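Local coordinates for protein GENE 22 product (Bacillus phage spp1, PDB 2XC8) that is of unknown function but, as an SPP1 phage product whose fold resembles a domain of a lactococcal phage receptor-binding protein, may serve in infection of the host, at residues 86-89 and 90-94; 63-66 and 67-70. All coordinates share one frame; numbering follows the deposited sequence.

In the fold
Coming from the N terminus, the chain first reaches contact 2: strand 56-64 ends in residues 63-66, and the loop residues 67-70 turn back toward strand 71-79, closing a short hairpin. Contact 1 comes later and closes the bend in the loop between strands 84-85 and 93-103, where Tyr88 reaches forward to Glu92 and Leu94. The two turns lie in series, neither enclosing the other, with centres about 12 Å apart. They meet because strands 56-64 and 93-103 are neighbours in the five-stranded mixed sheet: Glu92 OE1 lies 2.7 Å from His63 ND1, a probable hydrogen bond, and Arg93 is joined to Met64 through the backbone. Together they finish the same end of that sheet.

Contact 1: 86-89 and 90-94; sequences CDYQ and GNERL
Tyr88 lays one face of its ring over Leu94, whose CD1 sits 4.2 Å from the ring centroid and 22° off the normal in a CH-pi contact displaced toward the rim. CB of Leu94 packs at the CD2-CE2 rim of Tyr88, 3.6 Å from CD2. The opposite face is crossed by the backbone, with Gly90 N 3.9 Å above the plane near the ring centre; glycine suits the bend because its alpha carbon, bare of a side chain, lies beside the hydroxyl end of Tyr88. With CG anti to the backbone N (chi1 176°), the ring of Tyr88 extends across the bend, and its hydroxyl donates to the main-chain O of Glu92 over 2.9 Å. That oxygen lies at the ring edge, in its plane, but seen from Glu92 the hydroxyl stands well out of the carbonyl plane, 48° from it. Tyrosine suits this place because it combines a broad apolar body with a polar end that pins the far side of the loop. The CB of Glu92 rests against the same hydroxyl at 3.4 Å, while its carboxylate turns to His63. This is an irregular surface loop, tied at one end by the Cys76-Cys86 disulfide and braced by Tyr88 against strand 93-103 and, through the rings of His63 and Tyr61, against strand 56-64 of the five-stranded sheet.

Contact 2: 63-66 and 67-70; sequences HMNV and QTKK
Asn65 bends over the turn that follows it and offers OD1 to two backbone N-H groups. Chi1 of 176° swings the amide away from its own N and over residues 67 and 68. Gln67 N donates to OD1 at 3.0 Å from within the carbonyl plane; Thr68 N, at 2.9 Å, makes the straighter bond (167° at the hydrogen) but comes from above that plane. The side chains of Asn65 and Thr68 cross at about a right angle, with OG1 of Thr68 3.2 Å from CB of Asn65. Asn65 also uses its main chain: its N donates to Lys70 O over 2.9 Å, nearly straight, while its O receives a weak, bent bond from Lys69 N. Lys70 O takes a further CA-H contact from Met64, a selenomethionine here. Residues 66-69 thus form a four-residue beta-hairpin loop whose last residue, Lys69, is left-handed helical (phi 65°). His63, besides meeting Glu92, bonds through NE2 to Ser74 OG. Asparagine suits its place because its short side chain brings a carbonyl to Gln67 N, an Asx turn, which the weak Lys69 bond extends to an Asx motif. Two N-H groups are satisfied by Asn65 OD1 and a third, that of Lys70, weakly by Thr68 OG1 in an ST turn, which probably steadies the hairpin.

Contact 1: 86-89 and 90-94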
loop_
_atom_site.group_PDB
_atom_site.type_symbol
_atom_site.label_atom_id
_atom_site.label_comp_id
_atom_site.label_asym_id
_atom_site.label_seq_id
_atom_site.Cartn_x
_atom_site.Cartn_y
_atom_site.Cartn_z
ATOM N N CYS B 86 20.223 1.091 -13.931
ATOM C CA CYS B 86 19.024 1.743 -14.438
ATOM C C CYS B 86 19.012 3.232 -14.121
ATOM O O CYS B 86 19.339 3.651 -13.006
ATOM C CB CYS B 86 17.772 1.067 -13.884
ATOM S SG CYS B 86 17.309 -0.414 -14.785
ATOM N N ASP B 87 18.629 4.016 -15.123
ATOM C CA ASP B 87 18.591 5.467 -15.042
ATOM C C ASP B 87 17.657 5.925 -16.151
ATOM O O ASP B 87 17.800 5.495 -17.300
ATOM C CB ASP B 87 19.998 6.041 -15.257
ATOM C CG ASP B 87 20.081 7.535 -14.979
ATOM O OD1 ASP B 87 19.485 8.002 -13.984
ATOM O OD2 ASP B 87 20.762 8.242 -15.752
ATOM N N TYR B 88 16.692 6.776 -15.814
ATOM C CA TYR B 88 15.790 7.312 -16.826
ATOM C C TYR B 88 16.532 8.311 -17.717
ATOM O O TYR B 88 17.192 9.224 -17.214
ATOM C CB TYR B 88 14.562 7.957 -16.186
ATOM C CG TYR B 88 13.662 8.611 -17.201
ATOM C CD1 TYR B 88 12.867 7.845 -18.052
ATOM C CD2 TYR B 88 13.626 9.998 -17.331
ATOM C CE1 TYR B 88 12.049 8.442 -18.996
ATOM C CE2 TYR B 88 12.810 10.605 -18.272
ATOM C CZ TYR B 88 12.024 9.822 -19.100
ATOM O OH TYR B 88 11.212 10.417 -20.035
ATOM N N GLN B 89 16.415 8.140 -19.032
ATOM C CA GLN B 89 17.250 8.890 -19.980
ATOM C C GLN B 89 16.523 9.761 -21.019
ATOM O O GLN B 89 17.088 10.746 -21.503
ATOM C CB GLN B 89 18.196 7.940 -20.736
ATOM C CG GLN B 89 17.530 6.690 -21.322
ATOM C CD GLN B 89 18.439 5.918 -22.268
ATOM O OE1 GLN B 89 18.639 4.714 -22.112
ATOM N NE2 GLN B 89 18.990 6.612 -23.261
ATOM N N GLY B 90 15.281 9.405 -21.344
ATOM C CA GLY B 90 14.476 10.178 -22.303
ATOM C C GLY B 90 14.238 11.682 -22.274
ATOM O O GLY B 90 14.526 12.358 -21.284
ATOM N N ASN B 91 13.703 12.186 -23.391
ATOM C CA ASN B 91 13.342 13.597 -23.587
ATOM C C ASN B 91 12.215 14.061 -22.676
ATOM O O ASN B 91 12.198 15.212 -22.232
ATOM C CB ASN B 91 12.921 13.820 -25.046
ATOM C CG ASN B 91 12.534 15.267 -25.343
ATOM O OD1 ASN B 91 13.208 16.208 -24.923
ATOM N ND2 ASN B 91 11.446 15.443 -26.087
ATOM N N GLU B 92 11.272 13.160 -22.415
ATOM C CA GLU B 92 10.084 13.488 -21.638
ATOM C C GLU B 92 10.413 13.819 -20.189
ATOM O O GLU B 92 11.385 13.307 -19.624
ATOM C CB GLU B 92 9.051 12.362 -21.729
ATOM C CG GLU B 92 8.466 12.188 -23.128
ATOM C CD GLU B 92 7.358 11.150 -23.200
ATOM O OE1 GLU B 92 6.772 10.810 -22.150
ATOM O OE2 GLU B 92 7.067 10.679 -24.319
ATOM N N ARG B 93 9.663 14.727 -19.611
ATOM C CA ARG B 93 9.817 15.111 -18.238
ATOM C C ARG B 93 9.492 13.983 -17.278
ATOM O O ARG B 93 8.437 13.467 -17.241
ATOM C CB ARG B 93 8.973 16.337 -17.934
ATOM C CG ARG B 93 9.209 16.886 -16.569
ATOM C CD ARG B 93 8.316 18.004 -16.170
ATOM N NE ARG B 93 8.457 18.191 -14.745
ATOM C CZ ARG B 93 7.777 19.051 -14.008
ATOM N NH1 ARG B 93 6.878 19.835 -14.548
ATOM N NH2 ARG B 93 8.012 19.127 -12.717
ATOM N N LEU B 94 10.463 13.630 -16.474
ATOM C CA LEU B 94 10.267 12.612 -15.487
ATOM C C LEU B 94 9.556 13.193 -14.294
ATOM O O LEU B 94 9.954 14.162 -13.731
ATOM C CB LEU B 94 11.562 11.928 -15.092
ATOM C CG LEU B 94 11.556 10.883 -13.987
ATOM C CD1 LEU B 94 11.012 9.575 -14.364
ATOM C CD2 LEU B 94 12.920 10.717 -13.545
#

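Contact 2: 63-66 and 67-70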
loop_
_atom_site.group_PDB
_atom_site.type_symbol
_atom_site.label_atom_id
_atom_site.label_comp_id
_atom_site.label_asym_id
_atom_site.label_seq_id
_atom_site.Cartn_x
_atom_site.Cartn_y
_atom_site.Cartn_z
ATOM N N HIS B 63 6.598 9.524 -16.670
ATOM C CA HIS B 63 7.090 10.702 -17.381
ATOM C C HIS B 63 6.017 11.308 -18.278
ATOM O O HIS B 63 5.054 10.637 -18.655
ATOM C CB HIS B 63 8.335 10.349 -18.200
ATOM C CG HIS B 63 8.182 9.107 -19.020
ATOM N ND1 HIS B 63 7.624 9.112 -20.280
ATOM C CD2 HIS B 63 8.501 7.820 -18.755
ATOM C CE1 HIS B 63 7.611 7.881 -20.757
ATOM N NE2 HIS B 63 8.137 7.077 -19.851
HETATM N N MSE B 64 6.197 12.582 -18.618
HETATM C CA MSE B 64 5.221 13.323 -19.407
HETATM C C MSE B 64 5.824 14.068 -20.594
HETATM O O MSE B 64 6.903 14.656 -20.483
HETATM C CB MSE B 64 4.494 14.339 -18.520
HETATM C CG MSE B 64 3.362 15.095 -19.210
HETATM SE SE MSE B 64 2.829 16.703 -18.248
HETATM C CE MSE B 64 2.216 15.871 -16.599
ATOM N N ASN B 65 5.126 14.031 -21.726
ATOM C CA ASN B 65 5.568 14.794 -22.884
ATOM C C ASN B 65 4.949 16.157 -22.600
ATOM O O ASN B 65 3.726 16.291 -22.588
ATOM C CB ASN B 65 5.024 14.197 -24.188
ATOM C CG ASN B 65 5.379 15.027 -25.418
ATOM O OD1 ASN B 65 5.098 16.226 -25.486
ATOM N ND2 ASN B 65 5.982 14.380 -26.407
ATOM N N VAL B 66 5.791 17.159 -22.359
ATOM C CA VAL B 66 5.318 18.479 -21.920
ATOM C C VAL B 66 4.482 19.238 -22.956
ATOM O O VAL B 66 3.683 20.107 -22.595
ATOM C CB VAL B 66 6.474 19.386 -21.397
ATOM C CG1 VAL B 66 7.038 18.838 -20.091
ATOM C CG2 VAL B 66 7.576 19.550 -22.448
ATOM N N GLN B 67 4.659 18.906 -24.234
ATOM C CA GLN B 67 3.898 19.551 -25.306
ATOM C C GLN B 67 2.548 18.886 -25.582
ATOM O O GLN B 67 1.549 19.580 -25.789
ATOM C CB GLN B 67 4.733 19.660 -26.585
ATOM C CG GLN B 67 5.652 20.877 -26.596
ATOM C CD GLN B 67 6.586 20.918 -27.794
ATOM O OE1 GLN B 67 6.293 20.362 -28.855
ATOM N NE2 GLN B 67 7.720 21.589 -27.630
ATOM N N THR B 68 2.516 17.555 -25.581
ATOM C CA THR B 68 1.272 16.813 -25.813
ATOM C C THR B 68 0.507 16.562 -24.509
ATOM O O THR B 68 -0.688 16.257 -24.530
ATOM C CB THR B 68 1.520 15.459 -26.526
ATOM O OG1 THR B 68 2.182 14.552 -25.636
ATOM C CG2 THR B 68 2.361 15.648 -27.781
ATOM N N LYS B 69 1.208 16.720 -23.400
ATOM C CA LYS B 69 0.719 16.424 -22.047
ATOM C C LYS B 69 0.420 14.968 -21.765
ATOM O O LYS B 69 -0.141 14.665 -20.765
ATOM C CB LYS B 69 -0.524 17.240 -21.654
ATOM C CG LYS B 69 -0.378 18.744 -21.464
ATOM C CD LYS B 69 -1.683 19.318 -20.821
ATOM C CE LYS B 69 -2.587 20.074 -21.766
ATOM N NZ LYS B 69 -3.988 19.610 -21.935
ATOM N N LYS B 70 0.795 14.090 -22.665
ATOM C CA LYS B 70 0.644 12.641 -22.514
ATOM C C LYS B 70 1.570 12.109 -21.421
ATOM O O LYS B 70 2.787 12.296 -21.480
ATOM C CB LYS B 70 0.932 11.934 -23.845
ATOM C CG LYS B 70 0.713 10.424 -23.828
ATOM C CD LYS B 70 1.345 9.760 -25.045
ATOM C CE LYS B 70 1.066 8.262 -25.064
ATOM N NZ LYS B 70 1.724 7.595 -26.224
#